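Local coordinates for protein bacteriocin (Brevibacillus sp. SKDU10, PDB 6LWZ) that acts as an antimicrobial peptide of the laterosporulin type, a defensin-like bacteriocin that probably kills or inhibits competing bacteria, at residues A[19-31]-A[41-53]. Numbering follows the deposited sequence.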
ATOM      1  N   GLY A  19      -1.822 -10.604   3.790  1.00 38.49           N
ATOM      2  CA  GLY A  19      -2.538 -11.527   4.653  1.00 40.35           C
ATOM      3  C   GLY A  19      -2.893 -10.878   5.979  1.00 40.12           C
ATOM      4  O   GLY A  19      -3.220  -9.692   6.029  1.00 40.67           O
ATOM      5  N   CYS A  20      -2.803 -11.651   7.056  1.00 36.29           N
ATOM      6  CA  CYS A  20      -3.370 -11.240   8.336  1.00 33.70           C
ATOM      7  C   CYS A  20      -2.501 -10.232   9.060  1.00 31.31           C
ATOM      8  O   CYS A  20      -1.330 -10.495   9.320  1.00 29.25           O
ATOM      9  CB  CYS A  20      -3.574 -12.452   9.234  1.00 35.19           C
ATOM     10  SG  CYS A  20      -4.933 -12.229  10.389  1.00 35.23           S
ATOM     11  N   HIS A  21      -3.075  -9.084   9.400  1.00 28.25           N
ATOM     12  CA  HIS A  21      -2.337  -8.096  10.174  1.00 29.36           C
ATOM     13  C   HIS A  21      -2.183  -8.615  11.603  1.00 29.75           C
ATOM     14  O   HIS A  21      -3.138  -9.123  12.194  1.00 30.59           O
ATOM     15  CB  HIS A  21      -3.041  -6.745  10.168  1.00 28.94           C
ATOM     16  CG  HIS A  21      -2.125  -5.592  10.431  1.00 28.61           C
ATOM     17  ND1 HIS A  21      -1.842  -5.139  11.701  1.00 28.69           N
ATOM     18  CD2 HIS A  21      -1.431  -4.794   9.586  1.00 29.87           C
ATOM     19  CE1 HIS A  21      -1.019  -4.110  11.629  1.00 30.36           C
ATOM     20  NE2 HIS A  21      -0.752  -3.879  10.357  1.00 31.34           N
ATOM     21  N   GLY A  22      -0.976  -8.499  12.148  1.00 28.87           N
ATOM     22  CA  GLY A  22      -0.684  -8.997  13.488  1.00 29.73           C
ATOM     23  C   GLY A  22      -1.317  -8.188  14.607  1.00 30.53           C
ATOM     24  O   GLY A  22      -1.629  -8.733  15.659  1.00 32.24           O
ATOM     25  N   VAL A  23      -1.469  -6.884  14.380  1.00 30.58           N
ATOM     26  CA  VAL A  23      -2.099  -5.957  15.332  1.00 30.79           C
ATOM     27  C   VAL A  23      -3.610  -5.823  15.116  1.00 31.97           C
ATOM     28  O   VAL A  23      -4.402  -6.090  16.014  1.00 31.35           O
ATOM     29  CB  VAL A  23      -1.481  -4.547  15.207  1.00 30.31           C
ATOM     30  CG1 VAL A  23      -2.211  -3.548  16.092  1.00 33.07           C
ATOM     31  CG2 VAL A  23       0.002  -4.586  15.529  1.00 26.78           C
ATOM     32  N   GLU A  24      -3.993  -5.380  13.922  1.00 31.75           N
ATOM     33  CA  GLU A  24      -5.397  -5.130  13.579  1.00 29.47           C
ATOM     34  C   GLU A  24      -6.185  -6.415  13.281  1.00 27.90           C
ATOM     35  O   GLU A  24      -7.412  -6.392  13.276  1.00 25.89           O
ATOM     36  CB  GLU A  24      -5.479  -4.175  12.387  1.00 31.06           C
ATOM     37  CG  GLU A  24      -4.888  -2.800  12.664  1.00 33.26           C
ATOM     38  CD  GLU A  24      -5.825  -1.891  13.441  1.00 34.11           C
ATOM     39  OE1 GLU A  24      -5.349  -1.159  14.329  1.00 37.69           O
ATOM     40  OE2 GLU A  24      -7.037  -1.896  13.167  1.00 35.24           O
ATOM     41  N   LYS A  25      -5.484  -7.525  13.035  1.00 30.20           N
ATOM     42  CA  LYS A  25      -6.130  -8.831  12.804  1.00 32.33           C
ATOM     43  C   LYS A  25      -7.232  -8.742  11.741  1.00 30.52           C
ATOM     44  O   LYS A  25      -8.365  -9.199  11.931  1.00 26.86           O
ATOM     45  CB  LYS A  25      -6.645  -9.413  14.121  1.00 35.51           C
ATOM     46  CG  LYS A  25      -5.558  -9.490  15.184  1.00 39.01           C
ATOM     47  CD  LYS A  25      -5.808 -10.599  16.197  1.00 42.33           C
ATOM     48  CE  LYS A  25      -6.985 -10.288  17.111  1.00 42.53           C
ATOM     49  NZ  LYS A  25      -6.781 -10.846  18.482  1.00 41.53           N
ATOM     50  N   LYS A  26      -6.858  -8.116  10.628  1.00 30.24           N
ATOM     51  CA  LYS A  26      -7.677  -8.003   9.430  1.00 29.07           C
ATOM     52  C   LYS A  26      -6.737  -8.263   8.273  1.00 25.28           C
ATOM     53  O   LYS A  26      -5.537  -7.964   8.349  1.00 22.73           O
ATOM     54  CB  LYS A  26      -8.271  -6.597   9.277  1.00 29.78           C
ATOM     55  CG  LYS A  26      -9.519  -6.317  10.105  1.00 30.76           C
ATOM     56  CD  LYS A  26     -10.036  -4.893   9.899  1.00 30.13           C
ATOM     57  CE  LYS A  26      -9.159  -3.864  10.592  1.00 31.41           C
ATOM     58  NZ  LYS A  26      -9.634  -2.476  10.362  1.00 34.61           N
ATOM     59  N   TYR A  27      -7.273  -8.814   7.196  1.00 23.46           N
ATOM     60  CA  TYR A  27      -6.513  -8.911   5.963  1.00 23.66           C
ATOM     61  C   TYR A  27      -6.112  -7.510   5.541  1.00 23.53           C
ATOM     62  O   TYR A  27      -6.867  -6.560   5.753  1.00 24.41           O
ATOM     63  CB  TYR A  27      -7.347  -9.579   4.877  1.00 22.94           C
ATOM     64  CG  TYR A  27      -7.565 -11.044   5.138  1.00 25.66           C
ATOM     65  CD1 TYR A  27      -6.486 -11.912   5.220  1.00 25.38           C
ATOM     66  CD2 TYR A  27      -8.846 -11.568   5.308  1.00 27.11           C
ATOM     67  CE1 TYR A  27      -6.666 -13.261   5.463  1.00 27.19           C
ATOM     68  CE2 TYR A  27      -9.037 -12.922   5.555  1.00 28.20           C
ATOM     69  CZ  TYR A  27      -7.941 -13.766   5.630  1.00 28.99           C
ATOM     70  OH  TYR A  27      -8.099 -15.119   5.873  1.00 32.05           O
ATOM     71  N   TYR A  28      -4.916  -7.363   4.981  1.00 22.92           N
ATOM     72  CA  TYR A  28      -4.470  -6.055   4.512  1.00 19.39           C
ATOM     73  C   TYR A  28      -3.560  -6.141   3.287  1.00 22.69           C
ATOM     74  O   TYR A  28      -2.943  -7.175   3.009  1.00 22.79           O
ATOM     75  CB  TYR A  28      -3.784  -5.263   5.647  1.00  9.79           C
ATOM     76  CG  TYR A  28      -2.390  -5.746   5.979  1.00 17.21           C
ATOM     77  CD1 TYR A  28      -2.198  -6.953   6.633  1.00 20.73           C
ATOM     78  CD2 TYR A  28      -1.266  -5.002   5.632  1.00 22.11           C
ATOM     79  CE1 TYR A  28      -0.933  -7.410   6.943  1.00 24.44           C
ATOM     80  CE2 TYR A  28       0.011  -5.450   5.940  1.00 23.96           C
ATOM     81  CZ  TYR A  28       0.167  -6.655   6.596  1.00 24.86           C
ATOM     82  OH  TYR A  28       1.418  -7.131   6.894  1.00 26.02           O
ATOM     83  N   LYS A  29      -3.510  -5.032   2.555  1.00 27.33           N
ATOM     84  CA  LYS A  29      -2.635  -4.879   1.398  1.00 30.81           C
ATOM     85  C   LYS A  29      -1.803  -3.632   1.596  1.00 29.03           C
ATOM     86  O   LYS A  29      -2.334  -2.594   1.987  1.00 27.85           O
ATOM     87  CB  LYS A  29      -3.448  -4.736   0.112  1.00 33.43           C
ATOM     88  CG  LYS A  29      -4.405  -5.885  -0.145  1.00 37.11           C
ATOM     89  CD  LYS A  29      -5.251  -5.644  -1.383  1.00 39.86           C
ATOM     90  CE  LYS A  29      -6.397  -6.634  -1.456  1.00 41.19           C
ATOM     91  NZ  LYS A  29      -7.147  -6.508  -2.727  1.00 41.79           N
ATOM     92  N   GLN A  30      -0.504  -3.739   1.348  1.00 31.16           N
ATOM     93  CA  GLN A  30       0.362  -2.572   1.323  1.00 33.32           C
ATOM     94  C   GLN A  30       0.319  -1.989  -0.079  1.00 29.04           C
ATOM     95  O   GLN A  30       0.529  -2.710  -1.049  1.00 28.72           O
ATOM     96  CB  GLN A  30       1.799  -2.938   1.695  1.00 38.92           C
ATOM     97  CG  GLN A  30       1.985  -3.392   3.135  1.00 42.61           C
ATOM     98  CD  GLN A  30       1.865  -2.262   4.138  1.00 45.37           C
ATOM     99  OE1 GLN A  30       0.832  -1.591   4.223  1.00 46.94           O
ATOM    100  NE2 GLN A  30       2.920  -2.057   4.921  1.00 45.26           N
ATOM    101  N   VAL A  31       0.042  -0.690  -0.170  1.00 25.67           N
ATOM    102  CA  VAL A  31      -0.087   0.004  -1.442  1.00 24.55           C
ATOM    103  C   VAL A  31       1.110   0.925  -1.639  1.00 24.06           C
ATOM    104  O   VAL A  31       1.433   1.740  -0.772  1.00 23.88           O
ATOM    105  CB  VAL A  31      -1.391   0.834  -1.507  1.00 24.30           C
ATOM    106  CG1 VAL A  31      -1.543   1.530  -2.858  1.00 23.86           C
ATOM    107  CG2 VAL A  31      -2.595  -0.048  -1.243  1.00 25.72           C
ATOM    108  N   LEU A  41       7.442   4.042  -3.741  1.00 41.45           N
ATOM    109  CA  LEU A  41       7.266   4.644  -2.410  1.00 42.92           C
ATOM    110  C   LEU A  41       5.979   4.109  -1.793  1.00 33.74           C
ATOM    111  O   LEU A  41       4.970   3.984  -2.487  1.00 26.59           O
ATOM    112  CB  LEU A  41       7.216   6.162  -2.541  1.00 39.47           C
ATOM    113  CG  LEU A  41       8.493   6.807  -3.054  1.00 37.52           C
ATOM    114  CD1 LEU A  41       8.332   8.303  -3.163  1.00 40.41           C
ATOM    115  CD2 LEU A  41       9.689   6.448  -2.202  1.00 34.09           C
ATOM    116  N   TYR A  42       6.062   3.835  -0.503  1.00 33.75           N
ATOM    117  CA  TYR A  42       4.911   3.346   0.279  1.00 29.50           C
ATOM    118  C   TYR A  42       3.826   4.418   0.295  1.00 24.89           C
ATOM    119  O   TYR A  42       4.098   5.545   0.623  1.00 23.46           O
ATOM    120  CB  TYR A  42       5.344   3.105   1.716  1.00 29.21           C
ATOM    121  CG  TYR A  42       4.191   2.777   2.608  1.00 29.09           C
ATOM    122  CD1 TYR A  42       3.570   1.556   2.509  1.00 28.89           C
ATOM    123  CD2 TYR A  42       3.718   3.683   3.525  1.00 28.57           C
ATOM    124  CE1 TYR A  42       2.501   1.228   3.310  1.00 29.60           C
ATOM    125  CE2 TYR A  42       2.655   3.376   4.341  1.00 28.81           C
ATOM    126  CZ  TYR A  42       2.048   2.147   4.226  1.00 30.27           C
ATOM    127  OH  TYR A  42       1.002   1.820   5.006  1.00 34.24           O
ATOM    128  N   CYS A  43       2.618   4.011  -0.051  1.00 23.04           N
ATOM    129  CA  CYS A  43       1.483   4.948  -0.089  1.00 23.34           C
ATOM    130  C   CYS A  43       0.611   4.766   1.145  1.00 20.94           C
ATOM    131  O   CYS A  43       0.536   5.692   1.917  1.00 25.03           O
ATOM    132  CB  CYS A  43       0.620   4.728  -1.327  1.00 25.90           C
ATOM    133  SG  CYS A  43      -0.562   6.052  -1.670  1.00 33.27           S
ATOM    134  N   ARG A  44       0.011   3.597   1.301  1.00 15.41           N
ATOM    135  CA  ARG A  44      -0.970   3.377   2.352  1.00  6.81           C
ATOM    136  C   ARG A  44      -1.309   1.901   2.514  1.00 13.14           C
ATOM    137  O   ARG A  44      -0.912   1.069   1.706  1.00 18.12           O
ATOM    138  CB  ARG A  44      -2.245   4.192   2.058  1.00  8.80           C
ATOM    139  CG  ARG A  44      -2.793   4.015   0.646  1.00 17.99           C
ATOM    140  CD  ARG A  44      -4.149   4.669   0.448  1.00 28.27           C
ATOM    141  NE  ARG A  44      -5.247   3.738   0.714  1.00 35.58           N
ATOM    142  CZ  ARG A  44      -6.134   3.840   1.705  1.00 46.00           C
ATOM    143  NH1 ARG A  44      -6.101   4.851   2.576  1.00 54.16           N
ATOM    144  NH2 ARG A  44      -7.081   2.913   1.820  1.00 49.85           N
ATOM    145  N   THR A  45      -2.032   1.593   3.583  1.00 20.74           N
ATOM    146  CA  THR A  45      -2.518   0.248   3.857  1.00 25.78           C
ATOM    147  C   THR A  45      -4.004   0.200   3.536  1.00 28.25           C
ATOM    148  O   THR A  45      -4.747   1.105   3.920  1.00 31.15           O
ATOM    149  CB  THR A  45      -2.319  -0.118   5.345  1.00 30.08           C
ATOM    150  OG1 THR A  45      -0.918  -0.266   5.625  1.00 30.53           O
ATOM    151  CG2 THR A  45      -3.058  -1.421   5.707  1.00 31.90           C
ATOM    152  N   GLU A  46      -4.426  -0.863   2.853  1.00 30.57           N
ATOM    153  CA  GLU A  46      -5.829  -1.093   2.499  1.00 35.27           C
ATOM    154  C   GLU A  46      -6.360  -2.264   3.322  1.00 37.89           C
ATOM    155  O   GLU A  46      -5.775  -3.342   3.297  1.00 43.85           O
ATOM    156  CB  GLU A  46      -5.931  -1.411   1.002  1.00 37.15           C
ATOM    157  CG  GLU A  46      -7.307  -1.836   0.510  1.00 39.33           C
ATOM    158  CD  GLU A  46      -8.351  -0.738   0.600  1.00 44.21           C
ATOM    159  OE1 GLU A  46      -7.983   0.453   0.746  1.00 48.85           O
ATOM    160  OE2 GLU A  46      -9.555  -1.066   0.512  1.00 40.13           O
ATOM    161  N   TRP A  47      -7.461  -2.066   4.040  1.00 38.88           N
ATOM    162  CA  TRP A  47      -7.965  -3.088   4.960  1.00 39.20           C
ATOM    163  C   TRP A  47      -8.976  -4.015   4.307  1.00 36.26           C
ATOM    164  O   TRP A  47      -9.803  -3.587   3.510  1.00 33.11           O
ATOM    165  CB  TRP A  47      -8.600  -2.452   6.192  1.00 42.77           C
ATOM    166  CG  TRP A  47      -7.645  -1.680   7.034  1.00 43.69           C
ATOM    167  CD1 TRP A  47      -7.678  -0.342   7.288  1.00 44.72           C
ATOM    168  CD2 TRP A  47      -6.507  -2.195   7.738  1.00 44.85           C
ATOM    169  NE1 TRP A  47      -6.631   0.010   8.102  1.00 44.99           N
ATOM    170  CE2 TRP A  47      -5.898  -1.109   8.396  1.00 45.55           C
ATOM    171  CE3 TRP A  47      -5.946  -3.472   7.875  1.00 46.41           C
ATOM    172  CZ2 TRP A  47      -4.750  -1.255   9.180  1.00 48.59           C
ATOM    173  CZ3 TRP A  47      -4.802  -3.618   8.653  1.00 49.29           C
ATOM    174  CH2 TRP A  47      -4.215  -2.513   9.294  1.00 49.60           C
ATOM    175  N   GLY A  48      -8.901  -5.289   4.673  1.00 36.81           N
ATOM    176  CA  GLY A  48      -9.832  -6.306   4.203  1.00 37.17           C
ATOM    177  C   GLY A  48     -10.721  -6.802   5.328  1.00 36.38           C
ATOM    178  O   GLY A  48     -10.986  -6.084   6.301  1.00 33.70           O
ATOM    179  N   GLY A  49     -11.168  -8.046   5.207  1.00 36.06           N
ATOM    180  CA  GLY A  49     -12.103  -8.620   6.169  1.00 35.45           C
ATOM    181  C   GLY A  49     -11.464  -8.956   7.502  1.00 35.19           C
ATOM    182  O   GLY A  49     -10.253  -8.761   7.686  1.00 34.80           O
ATOM    183  N   PRO A  50     -12.274  -9.457   8.449  1.00 33.41           N
ATOM    184  CA  PRO A  50     -11.709  -9.919   9.701  1.00 34.57           C
ATOM    185  C   PRO A  50     -10.881 -11.176   9.487  1.00 37.88           C
ATOM    186  O   PRO A  50     -10.988 -11.848   8.453  1.00 37.81           O
ATOM    187  CB  PRO A  50     -12.928 -10.189  10.578  1.00 32.16           C
ATOM    188  CG  PRO A  50     -14.038 -10.423   9.638  1.00 33.88           C
ATOM    189  CD  PRO A  50     -13.726  -9.673   8.380  1.00 32.76           C
ATOM    190  N   CYS A  51     -10.067 -11.485  10.479  1.00 38.74           N
ATOM    191  CA  CYS A  51      -8.940 -12.348  10.260  1.00 39.60           C
ATOM    192  C   CYS A  51      -8.670 -13.343  11.364  1.00 43.51           C
ATOM    193  O   CYS A  51      -8.894 -13.064  12.542  1.00 44.63           O
ATOM    194  CB  CYS A  51      -7.732 -11.462  10.126  1.00 42.68           C
ATOM    195  SG  CYS A  51      -6.472 -12.142   9.092  1.00 43.92           S
ATOM    196  N   GLN A  52      -8.118 -14.480  10.951  1.00 46.38           N
ATOM    197  CA  GLN A  52      -7.885 -15.608  11.825  1.00 53.25           C
ATOM    198  C   GLN A  52      -6.536 -15.463  12.514  1.00 51.11           C
ATOM    199  O   GLN A  52      -6.476 -15.315  13.733  1.00 54.00           O
ATOM    200  CB  GLN A  52      -7.946 -16.918  11.030  1.00 61.87           C
ATOM    201  CG  GLN A  52      -9.314 -17.224  10.423  1.00 64.72           C
ATOM    202  CD  GLN A  52      -9.562 -16.536   9.089  1.00 68.69           C
ATOM    203  OE1 GLN A  52      -8.669 -16.448   8.243  1.00 71.70           O
ATOM    204  NE2 GLN A  52     -10.787 -16.058   8.890  1.00 65.97           N
ATOM    205  N   LEU A  53      -5.463 -15.487  11.726  1.00 46.43           N
ATOM    206  CA  LEU A  53      -4.098 -15.481  12.256  1.00 48.55           C
ATOM    207  C   LEU A  53      -3.810 -16.827  12.925  1.00 50.81           C
ATOM    208  O   LEU A  53      -2.795 -17.002  13.602  1.00 41.53           O
ATOM    209  CB  LEU A  53      -3.885 -14.322  13.251  1.00 52.41           C
ATOM    210  CG  LEU A  53      -2.448 -13.837  13.499  1.00 44.80           C
ATOM    211  CD1 LEU A  53      -1.971 -12.908  12.395  1.00 39.66           C
ATOM    212  CD2 LEU A  53      -2.336 -13.133  14.840  1.00 45.56           C
TER
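The indole of Trp47 has a different neighbour on each face: NZ of Lys26 stands over one, 4.1 Å from the centroid of the five-membered ring in a cation-pi contact, while CG2 of Thr45, from the same strand as Trp47, sits over the rim of the opposite face. Lys26 gets there by a bend at its third torsion (chi3 -74°), which swings the ammonium across the indole. At the edge of Trp47, near its plane, lies Tyr27 O, and CH2 points at the face of His21, a T-shaped pair with planes 73° apart; His21 in turn sets CD2 over the centre of the Tyr28 ring. CG of Glu24 touches CH2 of Trp47 at 3.4 Å. His21 is steadied, since its ND1 accepts from the backbone N of both Val23 and Glu24. The Tyr27 ring carries SG of Cys51 over one face, 3.9 Å from its centroid, and its OH gives a weak hydrogen bond to OE1 of Gln52. The contact joins antiparallel strands 26-35 and 40-48 of the three-stranded sheet of this defensin-like peptide, with the 21-25 turn and the C-terminal tail packed at its end. The disulfide Cys20-Cys51 ties that tail to the end of strand 10-20, where CD1 of Leu53 rests on CB of Cys20. The register slips by one residue between the pairs Tyr28-Trp47 and Lys26-Pro50, a beta bulge. At the other end a classic bulge sets both Cys43 and Arg44 against Val31, whose O accepts from Cys43 N at 2.7 Å and from Arg44 N at 3.1 Å. Thr45 OG1 donates to OE1 of Gln30 at 2.6 Å and receives the hydroxyl of Tyr42, so two hydrogen bonds lead from Tyr42 through Thr45 to Gln30 on the neighbouring strand.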